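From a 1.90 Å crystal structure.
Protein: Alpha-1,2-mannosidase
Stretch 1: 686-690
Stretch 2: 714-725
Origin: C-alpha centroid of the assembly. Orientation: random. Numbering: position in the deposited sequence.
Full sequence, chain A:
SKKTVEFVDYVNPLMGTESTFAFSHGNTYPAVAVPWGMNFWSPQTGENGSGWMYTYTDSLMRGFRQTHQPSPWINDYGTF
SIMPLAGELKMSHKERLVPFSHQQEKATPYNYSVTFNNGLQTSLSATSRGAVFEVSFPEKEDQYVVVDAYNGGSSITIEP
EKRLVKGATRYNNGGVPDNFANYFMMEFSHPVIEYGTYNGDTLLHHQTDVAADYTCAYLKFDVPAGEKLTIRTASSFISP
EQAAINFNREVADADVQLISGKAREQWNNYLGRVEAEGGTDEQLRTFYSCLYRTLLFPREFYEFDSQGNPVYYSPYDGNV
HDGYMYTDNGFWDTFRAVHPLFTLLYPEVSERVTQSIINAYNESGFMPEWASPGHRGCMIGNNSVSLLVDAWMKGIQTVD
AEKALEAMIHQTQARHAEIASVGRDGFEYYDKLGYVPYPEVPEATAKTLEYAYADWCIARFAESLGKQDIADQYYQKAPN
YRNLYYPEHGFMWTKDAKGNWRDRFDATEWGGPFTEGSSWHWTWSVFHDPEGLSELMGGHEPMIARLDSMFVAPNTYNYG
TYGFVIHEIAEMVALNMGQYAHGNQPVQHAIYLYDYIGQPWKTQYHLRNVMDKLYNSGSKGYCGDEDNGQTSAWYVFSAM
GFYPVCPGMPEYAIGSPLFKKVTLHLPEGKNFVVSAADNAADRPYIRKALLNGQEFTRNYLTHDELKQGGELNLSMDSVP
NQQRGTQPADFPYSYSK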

# COMPACT_ATOMS: atom_id res chain seq x y z
N ILE A 686 -17.68 5.35 28.70
CA ILE A 686 -18.45 5.12 29.92
C ILE A 686 -17.73 5.79 31.10
O ILE A 686 -16.63 5.38 31.48
CB ILE A 686 -18.67 3.61 30.19
CG1 ILE A 686 -19.47 2.95 29.05
CG2 ILE A 686 -19.35 3.37 31.55
CD1 ILE A 686 -19.43 1.43 29.11
N ARG A 687 -18.33 6.83 31.67
CA ARG A 687 -17.73 7.50 32.82
C ARG A 687 -18.06 6.73 34.10
O ARG A 687 -17.18 6.50 34.95
CB ARG A 687 -18.19 8.96 32.94
CG ARG A 687 -17.65 9.67 34.18
CD ARG A 687 -18.07 11.15 34.23
NE ARG A 687 -19.52 11.31 34.23
CZ ARG A 687 -20.29 11.19 35.31
NH1 ARG A 687 -19.75 10.92 36.50
NH2 ARG A 687 -21.60 11.37 35.19
N LYS A 688 -19.32 6.35 34.23
CA LYS A 688 -19.79 5.65 35.43
C LYS A 688 -20.89 4.67 35.03
O LYS A 688 -21.61 4.90 34.05
CB LYS A 688 -20.34 6.70 36.41
CG LYS A 688 -20.73 6.15 37.76
CD LYS A 688 -21.35 7.26 38.64
CE LYS A 688 -21.88 6.66 39.95
NZ LYS A 688 -22.98 7.47 40.56
N ALA A 689 -21.03 3.59 35.79
CA ALA A 689 -22.15 2.66 35.55
C ALA A 689 -22.80 2.18 36.86
O ALA A 689 -22.12 1.97 37.87
CB ALA A 689 -21.69 1.47 34.72
N LEU A 690 -24.12 2.05 36.84
CA LEU A 690 -24.86 1.35 37.87
C LEU A 690 -25.50 0.10 37.26
O LEU A 690 -26.12 0.16 36.20
CB LEU A 690 -25.95 2.25 38.47
CG LEU A 690 -25.55 3.61 39.05
CD1 LEU A 690 -26.80 4.38 39.46
CD2 LEU A 690 -24.60 3.45 40.24
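Stretch 2 (714-725) LSMDSVPNQQRG

Stretch 2 meets stretch 1 first as a strand and then as a loop that turns back along the other edge of strand 686-690. Residues 714-717 run antiparallel to strand 686-690, with 163° between their directions and the axes 4.6 Å apart at closest. A689 pairs with L714 and K688 with S715, but I686 pairs with M716, so the register slips by one at a beta bulge. R687 is the extra residue, and its phi/psi of -82/-45 departs from the extended conformation.

Two backbone bonds hold the strands together, and both end on S715: its N donates to K688 O at 2.9 Å, nearly straight, and its O accepts from R687 N at 2.8 Å. The bulge leaves R687 O for the loop, where N721 ND2 donates to it at 2.8 Å. N721 is well braced for this task, since its OD1 accepts from Q723 N (3.0 Å) within a type I turn from N721 to R724.

Water carries further polar links. I686 O accepts from two waters, one bound in turn to R724 NH1 and the other to N721 N. A689 N and R724 NE donate to a single water, 2.8 Å from each. Another accepts from R687 NE at 2.6 Å and donates to M716 O at 3.0 Å. D717 OD2 lies 4.3 Å from R687 NE, beyond salt-bridge range, while D717 OD1 accepts from S718 N (2.8 Å).

I686, A689, L714 and M716 share one face of the sheet, where A689 CB touches L714 CD2 at 3.6 Å and I686 CG1 approaches M716 SD at 4.2 Å. R724 extends toward stretch 1, its guanidinium ending against I686 and A689, with I686 CG2 over one face of it, 3.8 Å from R724 NH1; its NH2 is bonded elsewhere in the structure. The rule is economical: a bulge frees a carbonyl, and a braced asparagine claims it.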

# COMPACT_ATOMS: atom_id res chain seq x y z
N LEU A 714 -25.74 3.68 32.19
CA LEU A 714 -24.44 4.23 31.87
C LEU A 714 -24.47 5.76 31.79
O LEU A 714 -25.39 6.33 31.22
CB LEU A 714 -23.94 3.66 30.54
CG LEU A 714 -23.94 2.15 30.40
CD1 LEU A 714 -23.55 1.75 28.96
CD2 LEU A 714 -22.97 1.55 31.40
N SER A 715 -23.45 6.39 32.37
CA SER A 715 -23.23 7.83 32.23
C SER A 715 -22.15 8.01 31.17
O SER A 715 -20.98 7.66 31.42
CB SER A 715 -22.75 8.44 33.55
OG SER A 715 -23.71 8.24 34.57
N MET A 716 -22.53 8.52 30.01
CA MET A 716 -21.61 8.62 28.87
C MET A 716 -20.89 9.96 28.91
O MET A 716 -21.44 10.94 29.39
CB MET A 716 -22.35 8.46 27.54
CG MET A 716 -23.25 7.23 27.45
SD MET A 716 -22.38 5.68 27.71
CE MET A 716 -21.25 5.66 26.30
N ASP A 717 -19.65 10.00 28.41
CA ASP A 717 -18.82 11.19 28.48
C ASP A 717 -18.00 11.32 27.20
O ASP A 717 -17.80 10.33 26.49
CB ASP A 717 -17.90 11.10 29.70
CG ASP A 717 -17.42 12.47 30.18
OD1 ASP A 717 -17.72 13.49 29.52
OD2 ASP A 717 -16.75 12.51 31.23
N SER A 718 -17.52 12.53 26.92
CA SER A 718 -16.65 12.78 25.77
C SER A 718 -15.17 12.55 26.06
O SER A 718 -14.34 12.59 25.15
CB SER A 718 -16.84 14.21 25.27
OG SER A 718 -16.60 15.09 26.34
N VAL A 719 -14.82 12.33 27.33
CA VAL A 719 -13.45 11.96 27.66
C VAL A 719 -13.47 10.65 28.44
O VAL A 719 -14.45 10.33 29.09
CB VAL A 719 -12.72 13.04 28.49
CG1 VAL A 719 -12.81 14.41 27.78
CG2 VAL A 719 -13.28 13.12 29.91
N PRO A 720 -12.39 9.86 28.32
CA PRO A 720 -12.36 8.54 28.95
C PRO A 720 -12.17 8.68 30.44
O PRO A 720 -11.58 9.67 30.90
CB PRO A 720 -11.12 7.89 28.34
CG PRO A 720 -10.26 9.06 27.89
CD PRO A 720 -11.25 10.10 27.43
N ASN A 721 -12.70 7.72 31.20
CA ASN A 721 -12.44 7.64 32.62
C ASN A 721 -11.38 6.59 32.88
O ASN A 721 -11.68 5.39 32.92
CB ASN A 721 -13.70 7.29 33.40
CG ASN A 721 -13.46 7.21 34.91
OD1 ASN A 721 -12.32 7.31 35.37
ND2 ASN A 721 -14.52 7.03 35.69
N GLN A 722 -10.13 7.03 33.06
CA GLN A 722 -9.01 6.10 33.13
C GLN A 722 -8.88 5.41 34.48
O GLN A 722 -7.96 4.62 34.67
CB GLN A 722 -7.70 6.79 32.72
CG GLN A 722 -7.64 7.02 31.22
CD GLN A 722 -6.51 7.91 30.78
OE1 GLN A 722 -5.55 8.11 31.51
NE2 GLN A 722 -6.62 8.44 29.58
N GLN A 723 -9.78 5.72 35.41
CA GLN A 723 -9.78 5.07 36.72
C GLN A 723 -10.81 3.96 36.80
O GLN A 723 -10.97 3.36 37.86
CB GLN A 723 -10.09 6.05 37.85
CG GLN A 723 -9.36 7.37 37.77
CD GLN A 723 -9.26 8.05 39.10
OE1 GLN A 723 -9.87 9.10 39.32
NE2 GLN A 723 -8.47 7.47 40.01
N ARG A 724 -11.54 3.72 35.72
CA ARG A 724 -12.63 2.75 35.77
C ARG A 724 -12.31 1.50 34.96
O ARG A 724 -11.87 1.59 33.82
CB ARG A 724 -13.94 3.38 35.24
CG ARG A 724 -15.07 2.41 35.13
CD ARG A 724 -16.38 3.05 34.64
NE ARG A 724 -17.41 2.03 34.76
CZ ARG A 724 -17.55 1.02 33.91
NH1 ARG A 724 -16.77 0.97 32.84
NH2 ARG A 724 -18.47 0.09 34.11
N GLY A 725 -12.56 0.34 35.54
CA GLY A 725 -12.41 -0.91 34.80
C GLY A 725 -10.98 -1.35 34.59
O GLY A 725 -10.68 -2.09 33.66
O HOH W 1 -15.32 2.88 31.42
O HOH W 2 -14.32 5.68 29.83
O HOH W 3 -20.65 12.02 32.05
O HOH W 4 -24.45 5.73 35.67
O HOH W 5 -18.77 2.68 37.16